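Local coordinates for probable signal peptide protein (Ralstonia solanacearum, PDB 2QGU) that binds a phospholipid with its acyl chains in a pocket and, as an MlaC-family protein, probably carries such lipids across the periplasm, at residues Phe74-Met82 against Ile97-Leu105. The protein carries 13 engineered substitutions. Residues are numbered along the deposited sequence; the frame is centred on the assembly and turned at random. Where two conformers were deposited one is given.
Engineered in segment 97-105: Ser103 (natural residue Thr). With PEF (di-palmitoyl-3-sn-phosphatidylethanolamine), chain B.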
loop_
_atom_site.group_PDB
_atom_site.type_symbol
_atom_site.label_atom_id
_atom_site.label_comp_id
_atom_site.label_asym_id
_atom_site.label_seq_id
_atom_site.Cartn_x
_atom_site.Cartn_y
_atom_site.Cartn_z
ATOM N N PHE A 74 1.314 -6.274 4.503
ATOM C CA PHE A 74 1.762 -6.257 3.117
ATOM C C PHE A 74 2.101 -7.652 2.579
ATOM O O PHE A 74 2.098 -7.863 1.366
ATOM C CB PHE A 74 2.912 -5.268 2.895
ATOM C CG PHE A 74 3.117 -4.923 1.449
ATOM C CD1 PHE A 74 2.201 -4.124 0.773
ATOM C CD2 PHE A 74 4.208 -5.419 0.753
ATOM C CE1 PHE A 74 2.368 -3.813 -0.569
ATOM C CE2 PHE A 74 4.387 -5.108 -0.594
ATOM C CZ PHE A 74 3.463 -4.305 -1.257
ATOM N N LYS A 75 2.368 -8.602 3.473
ATOM C CA LYS A 75 2.532 -9.984 3.047
ATOM C C LYS A 75 1.230 -10.472 2.411
ATOM O O LYS A 75 1.256 -11.115 1.356
ATOM C CB LYS A 75 2.943 -10.874 4.214
ATOM C CG LYS A 75 3.290 -12.289 3.797
ATOM C CD LYS A 75 3.754 -13.092 4.991
ATOM C CE LYS A 75 4.275 -14.450 4.572
ATOM N NZ LYS A 75 4.617 -15.271 5.770
ATOM N N ARG A 76 0.092 -10.151 3.032
ATOM C CA ARG A 76 -1.195 -10.504 2.426
ATOM C C ARG A 76 -1.399 -9.820 1.073
ATOM O O ARG A 76 -1.844 -10.456 0.124
ATOM C CB ARG A 76 -2.390 -10.243 3.351
ATOM C CG ARG A 76 -3.696 -10.672 2.682
ATOM C CD ARG A 76 -4.889 -10.818 3.599
ATOM N NE ARG A 76 -6.036 -11.260 2.801
ATOM C CZ ARG A 76 -7.309 -11.142 3.164
ATOM N NH1 ARG A 76 -7.633 -10.610 4.332
ATOM N NH2 ARG A 76 -8.265 -11.564 2.348
ATOM N N THR A 77 -1.071 -8.530 0.983
ATOM C CA THR A 77 -1.166 -7.822 -0.292
ATOM C C THR A 77 -0.374 -8.553 -1.372
ATOM O O THR A 77 -0.840 -8.708 -2.500
ATOM C CB THR A 77 -0.635 -6.389 -0.179
ATOM O OG1 THR A 77 -1.089 -5.806 1.048
ATOM C CG2 THR A 77 -1.109 -5.543 -1.361
ATOM N N THR A 78 0.825 -9.003 -1.009
ATOM C CA THR A 78 1.700 -9.698 -1.947
ATOM C C THR A 78 1.139 -11.069 -2.310
ATOM O O THR A 78 1.177 -11.466 -3.472
ATOM C CB THR A 78 3.123 -9.827 -1.385
ATOM O OG1 THR A 78 3.634 -8.520 -1.092
ATOM C CG2 THR A 78 4.051 -10.494 -2.400
ATOM N N GLN A 79 0.616 -11.778 -1.311
ATOM C CA GLN A 79 -0.044 -13.061 -1.546
ATOM C C GLN A 79 -1.200 -12.921 -2.532
ATOM O O GLN A 79 -1.336 -13.718 -3.460
ATOM C CB GLN A 79 -0.545 -13.656 -0.235
ATOM C CG GLN A 79 0.558 -14.178 0.646
ATOM C CD GLN A 79 0.046 -14.788 1.932
ATOM O OE1 GLN A 79 -0.830 -14.231 2.596
ATOM N NE2 GLN A 79 0.603 -15.936 2.301
ATOM N N ILE A 80 -2.032 -11.899 -2.340
ATOM C CA ILE A 80 -3.155 -11.683 -3.244
ATOM C C ILE A 80 -2.646 -11.399 -4.658
ATOM O O ILE A 80 -3.141 -11.980 -5.629
ATOM C CB ILE A 80 -4.069 -10.542 -2.762
ATOM C CG1 ILE A 80 -4.751 -10.937 -1.445
ATOM C CG2 ILE A 80 -5.124 -10.210 -3.833
ATOM C CD1 ILE A 80 -5.348 -9.753 -0.684
ATOM N N ALA A 81 -1.638 -10.534 -4.767
ATOM C CA ALA A 81 -1.075 -10.170 -6.067
ATOM C C ALA A 81 -0.457 -11.359 -6.805
ATOM O O ALA A 81 -0.461 -11.399 -8.034
ATOM C CB ALA A 81 -0.052 -9.033 -5.913
HETATM N N MSE A 82 0.076 -12.321 -6.057
HETATM C CA MSE A 82 0.707 -13.484 -6.679
HETATM C C MSE A 82 -0.291 -14.585 -7.027
HETATM O O MSE A 82 0.004 -15.446 -7.856
HETATM C CB MSE A 82 1.828 -14.034 -5.800
HETATM C CG MSE A 82 3.054 -13.139 -5.734
HETATM SE SE MSE A 82 4.624 -14.131 -5.161
HETATM C CE MSE A 82 4.834 -15.311 -6.700
ATOM N N ILE A 97 10.064 -10.882 -3.595
ATOM C CA ILE A 97 8.893 -10.303 -4.261
ATOM C C ILE A 97 8.163 -9.293 -3.370
ATOM O O ILE A 97 7.814 -8.208 -3.833
ATOM C CB ILE A 97 7.958 -11.399 -4.830
ATOM C CG1 ILE A 97 8.653 -12.100 -6.003
ATOM C CG2 ILE A 97 6.620 -10.810 -5.295
ATOM C CD1 ILE A 97 8.057 -13.436 -6.395
ATOM N N GLN A 98 7.944 -9.641 -2.105
ATOM C CA GLN A 98 7.352 -8.681 -1.174
ATOM C C GLN A 98 8.186 -7.400 -1.090
ATOM O O GLN A 98 7.644 -6.297 -1.166
ATOM C CB GLN A 98 7.154 -9.283 0.219
ATOM C CG GLN A 98 6.350 -8.364 1.134
ATOM C CD GLN A 98 6.248 -8.837 2.575
ATOM O OE1 GLN A 98 6.060 -8.024 3.481
ATOM N NE2 GLN A 98 6.358 -10.140 2.794
ATOM N N ASP A 99 9.501 -7.551 -0.946
ATOM C CA ASP A 99 10.392 -6.401 -0.830
ATOM C C ASP A 99 10.408 -5.558 -2.105
ATOM O O ASP A 99 10.363 -4.328 -2.045
ATOM C CB ASP A 99 11.810 -6.851 -0.465
ATOM C CG ASP A 99 11.903 -7.446 0.934
ATOM O OD1 ASP A 99 10.929 -7.347 1.710
ATOM O OD2 ASP A 99 12.966 -8.016 1.262
ATOM N N GLY A 100 10.453 -6.222 -3.259
ATOM C CA GLY A 100 10.476 -5.519 -4.545
ATOM C C GLY A 100 9.163 -4.820 -4.856
ATOM O O GLY A 100 9.154 -3.718 -5.402
ATOM N N PHE A 101 8.058 -5.482 -4.522
ATOM C CA PHE A 101 6.714 -4.923 -4.687
ATOM C C PHE A 101 6.522 -3.709 -3.761
ATOM O O PHE A 101 6.048 -2.656 -4.200
ATOM C CB PHE A 101 5.694 -6.046 -4.430
ATOM C CG PHE A 101 4.243 -5.682 -4.665
ATOM C CD1 PHE A 101 3.856 -4.679 -5.552
ATOM C CD2 PHE A 101 3.253 -6.423 -4.023
ATOM C CE1 PHE A 101 2.502 -4.390 -5.749
ATOM C CE2 PHE A 101 1.903 -6.145 -4.213
ATOM C CZ PHE A 101 1.528 -5.132 -5.078
ATOM N N LYS A 102 6.942 -3.839 -2.503
ATOM C CA LYS A 102 6.896 -2.721 -1.556
ATOM C C LYS A 102 7.705 -1.528 -2.071
ATOM O O LYS A 102 7.222 -0.399 -2.081
ATOM C CB LYS A 102 7.392 -3.164 -0.187
ATOM C CG LYS A 102 7.455 -2.059 0.845
ATOM C CD LYS A 102 7.956 -2.606 2.168
ATOM C CE LYS A 102 8.392 -1.492 3.086
ATOM N NZ LYS A 102 9.258 -2.034 4.172
ATOM N N SER A 103 8.937 -1.780 -2.503
ATOM C CA SER A 103 9.765 -0.722 -3.071
ATOM C C SER A 103 9.107 -0.064 -4.286
ATOM O O SER A 103 9.132 1.158 -4.417
ATOM C CB SER A 103 11.146 -1.275 -3.434
ATOM O OG SER A 103 11.892 -0.334 -4.192
ATOM N N LEU A 104 8.516 -0.886 -5.154
ATOM C CA LEU A 104 7.826 -0.418 -6.355
ATOM C C LEU A 104 6.702 0.562 -6.013
ATOM O O LEU A 104 6.588 1.626 -6.622
ATOM C CB LEU A 104 7.291 -1.622 -7.149
ATOM C CG LEU A 104 6.350 -1.449 -8.349
ATOM C CD1 LEU A 104 7.039 -0.753 -9.500
ATOM C CD2 LEU A 104 5.823 -2.801 -8.805
ATOM N N LEU A 105 5.891 0.202 -5.023
ATOM C CA LEU A 105 4.789 1.058 -4.574
ATOM C C LEU A 105 5.267 2.342 -3.900
ATOM O O LEU A 105 4.738 3.415 -4.178
ATOM C CB LEU A 105 3.833 0.294 -3.657
ATOM C CG LEU A 105 3.065 -0.860 -4.301
ATOM C CD1 LEU A 105 2.154 -1.478 -3.252
ATOM C CD2 LEU A 105 2.254 -0.392 -5.514
HETATM C C2 PEF B . -2.343 12.884 -5.532
HETATM C C1 PEF B . -2.580 13.809 -6.725
HETATM N N PEF B . 0.313 16.588 -11.103
HETATM C C3 PEF B . -2.581 13.649 -4.247
HETATM C C4 PEF B . -0.686 14.773 -9.797
HETATM C C5 PEF B . -0.395 15.304 -11.198
HETATM C C10 PEF B . -2.608 10.611 -5.999
HETATM C C11 PEF B . -3.354 9.293 -5.831
HETATM C C12 PEF B . -3.491 8.958 -4.346
HETATM C C13 PEF B . -2.126 8.561 -3.794
HETATM C C14 PEF B . -2.240 7.948 -2.411
HETATM C C15 PEF B . -0.861 7.501 -1.934
HETATM C C16 PEF B . -0.981 6.601 -0.707
HETATM C C17 PEF B . 0.345 5.913 -0.400
HETATM C C18 PEF B . 0.467 4.595 -1.167
HETATM C C19 PEF B . 1.055 3.503 -0.278
HETATM C C20 PEF B . 2.586 3.542 -0.313
HETATM C C21 PEF B . 3.177 2.498 0.632
HETATM C C22 PEF B . 3.094 1.101 0.019
HETATM C C23 PEF B . 3.895 0.091 0.840
HETATM C C24 PEF B . 3.000 -0.655 1.826
HETATM C C25 PEF B . 3.818 -1.225 2.983
HETATM C C30 PEF B . -2.799 13.353 -1.952
HETATM C C31 PEF B . -2.709 12.759 -0.683
HETATM C C32 PEF B . -1.917 11.624 -0.575
HETATM C C33 PEF B . -1.685 11.262 0.906
HETATM C C34 PEF B . -2.550 10.080 1.373
HETATM C C35 PEF B . -1.873 9.264 2.492
HETATM C C36 PEF B . -2.469 8.007 2.638
HETATM C C37 PEF B . -1.776 7.167 3.515
HETATM C C38 PEF B . -2.416 5.928 3.622
HETATM C C39 PEF B . -1.619 4.910 4.448
HETATM C C40 PEF B . -2.198 3.486 4.326
HETATM C C41 PEF B . -1.606 2.731 3.121
HETATM C C42 PEF B . -1.741 1.212 3.277
HETATM C C43 PEF B . -1.586 0.494 1.929
HETATM C C44 PEF B . -1.605 -1.030 2.098
HETATM C C45 PEF B . -1.454 -1.745 0.752
HETATM O O4 PEF B . -1.468 10.613 -6.474
HETATM O O5 PEF B . -3.505 14.353 -2.034
HETATM O O2 PEF B . -3.235 11.757 -5.606
HETATM O O3 PEF B . -2.166 12.892 -3.081
HETATM O O1P PEF B . -2.829 16.830 -7.347
HETATM O O2P PEF B . -0.288 16.740 -7.625
HETATM O O3P PEF B . -1.492 14.732 -6.827
HETATM O O4P PEF B . -1.763 15.525 -9.210
HETATM P P PEF B . -1.602 16.075 -7.701
#
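Phe74 pushes its side chain from helix 74-82 into a hole formed by Gln98, Phe101, Lys102 and Leu105 of helix 91-114. Its CB and CG both lie near the terminal carbon of one palmitoyl chain, PEF C25. With CG anti to the backbone N (chi1 -163°), the ring swings across to the other helix. On one flank CD1 meets PEF C24 at 3.7 Å and CE1 reaches Leu105 CD1; on the other, CD2 lies beside Gln98 CG, and CE2 packs 3.6 Å from Lys102 CB, with the carbonyl Gln98 O at the ring edge. The leading atom, Phe74 CZ, rests over one face of the Phe101 ring, 3.5 Å from Phe101 CD2, the two ring planes inclined at 43°. Phe101 returns the fit as a knob among Phe74, Thr77, Thr78 and Ala81, and Phe181 of helix 173-188 meets its ring edge-to-face. Thr78 OG1 donates a hydrogen bond back to Phe74 O (3.0 Å) while touching Gln98 CG, which ties up the hydroxyl at this apolar junction. Farther along, SE of the selenomethionine Met82 sits 3.7 Å from Ile97 CD1. The segment axes cross nearly perpendicularly, at 99°. This is reciprocal knobs-into-holes packing, and through Phe74 and Leu105 it lines the deep, acyl-tail end of the MlaC phospholipid pocket.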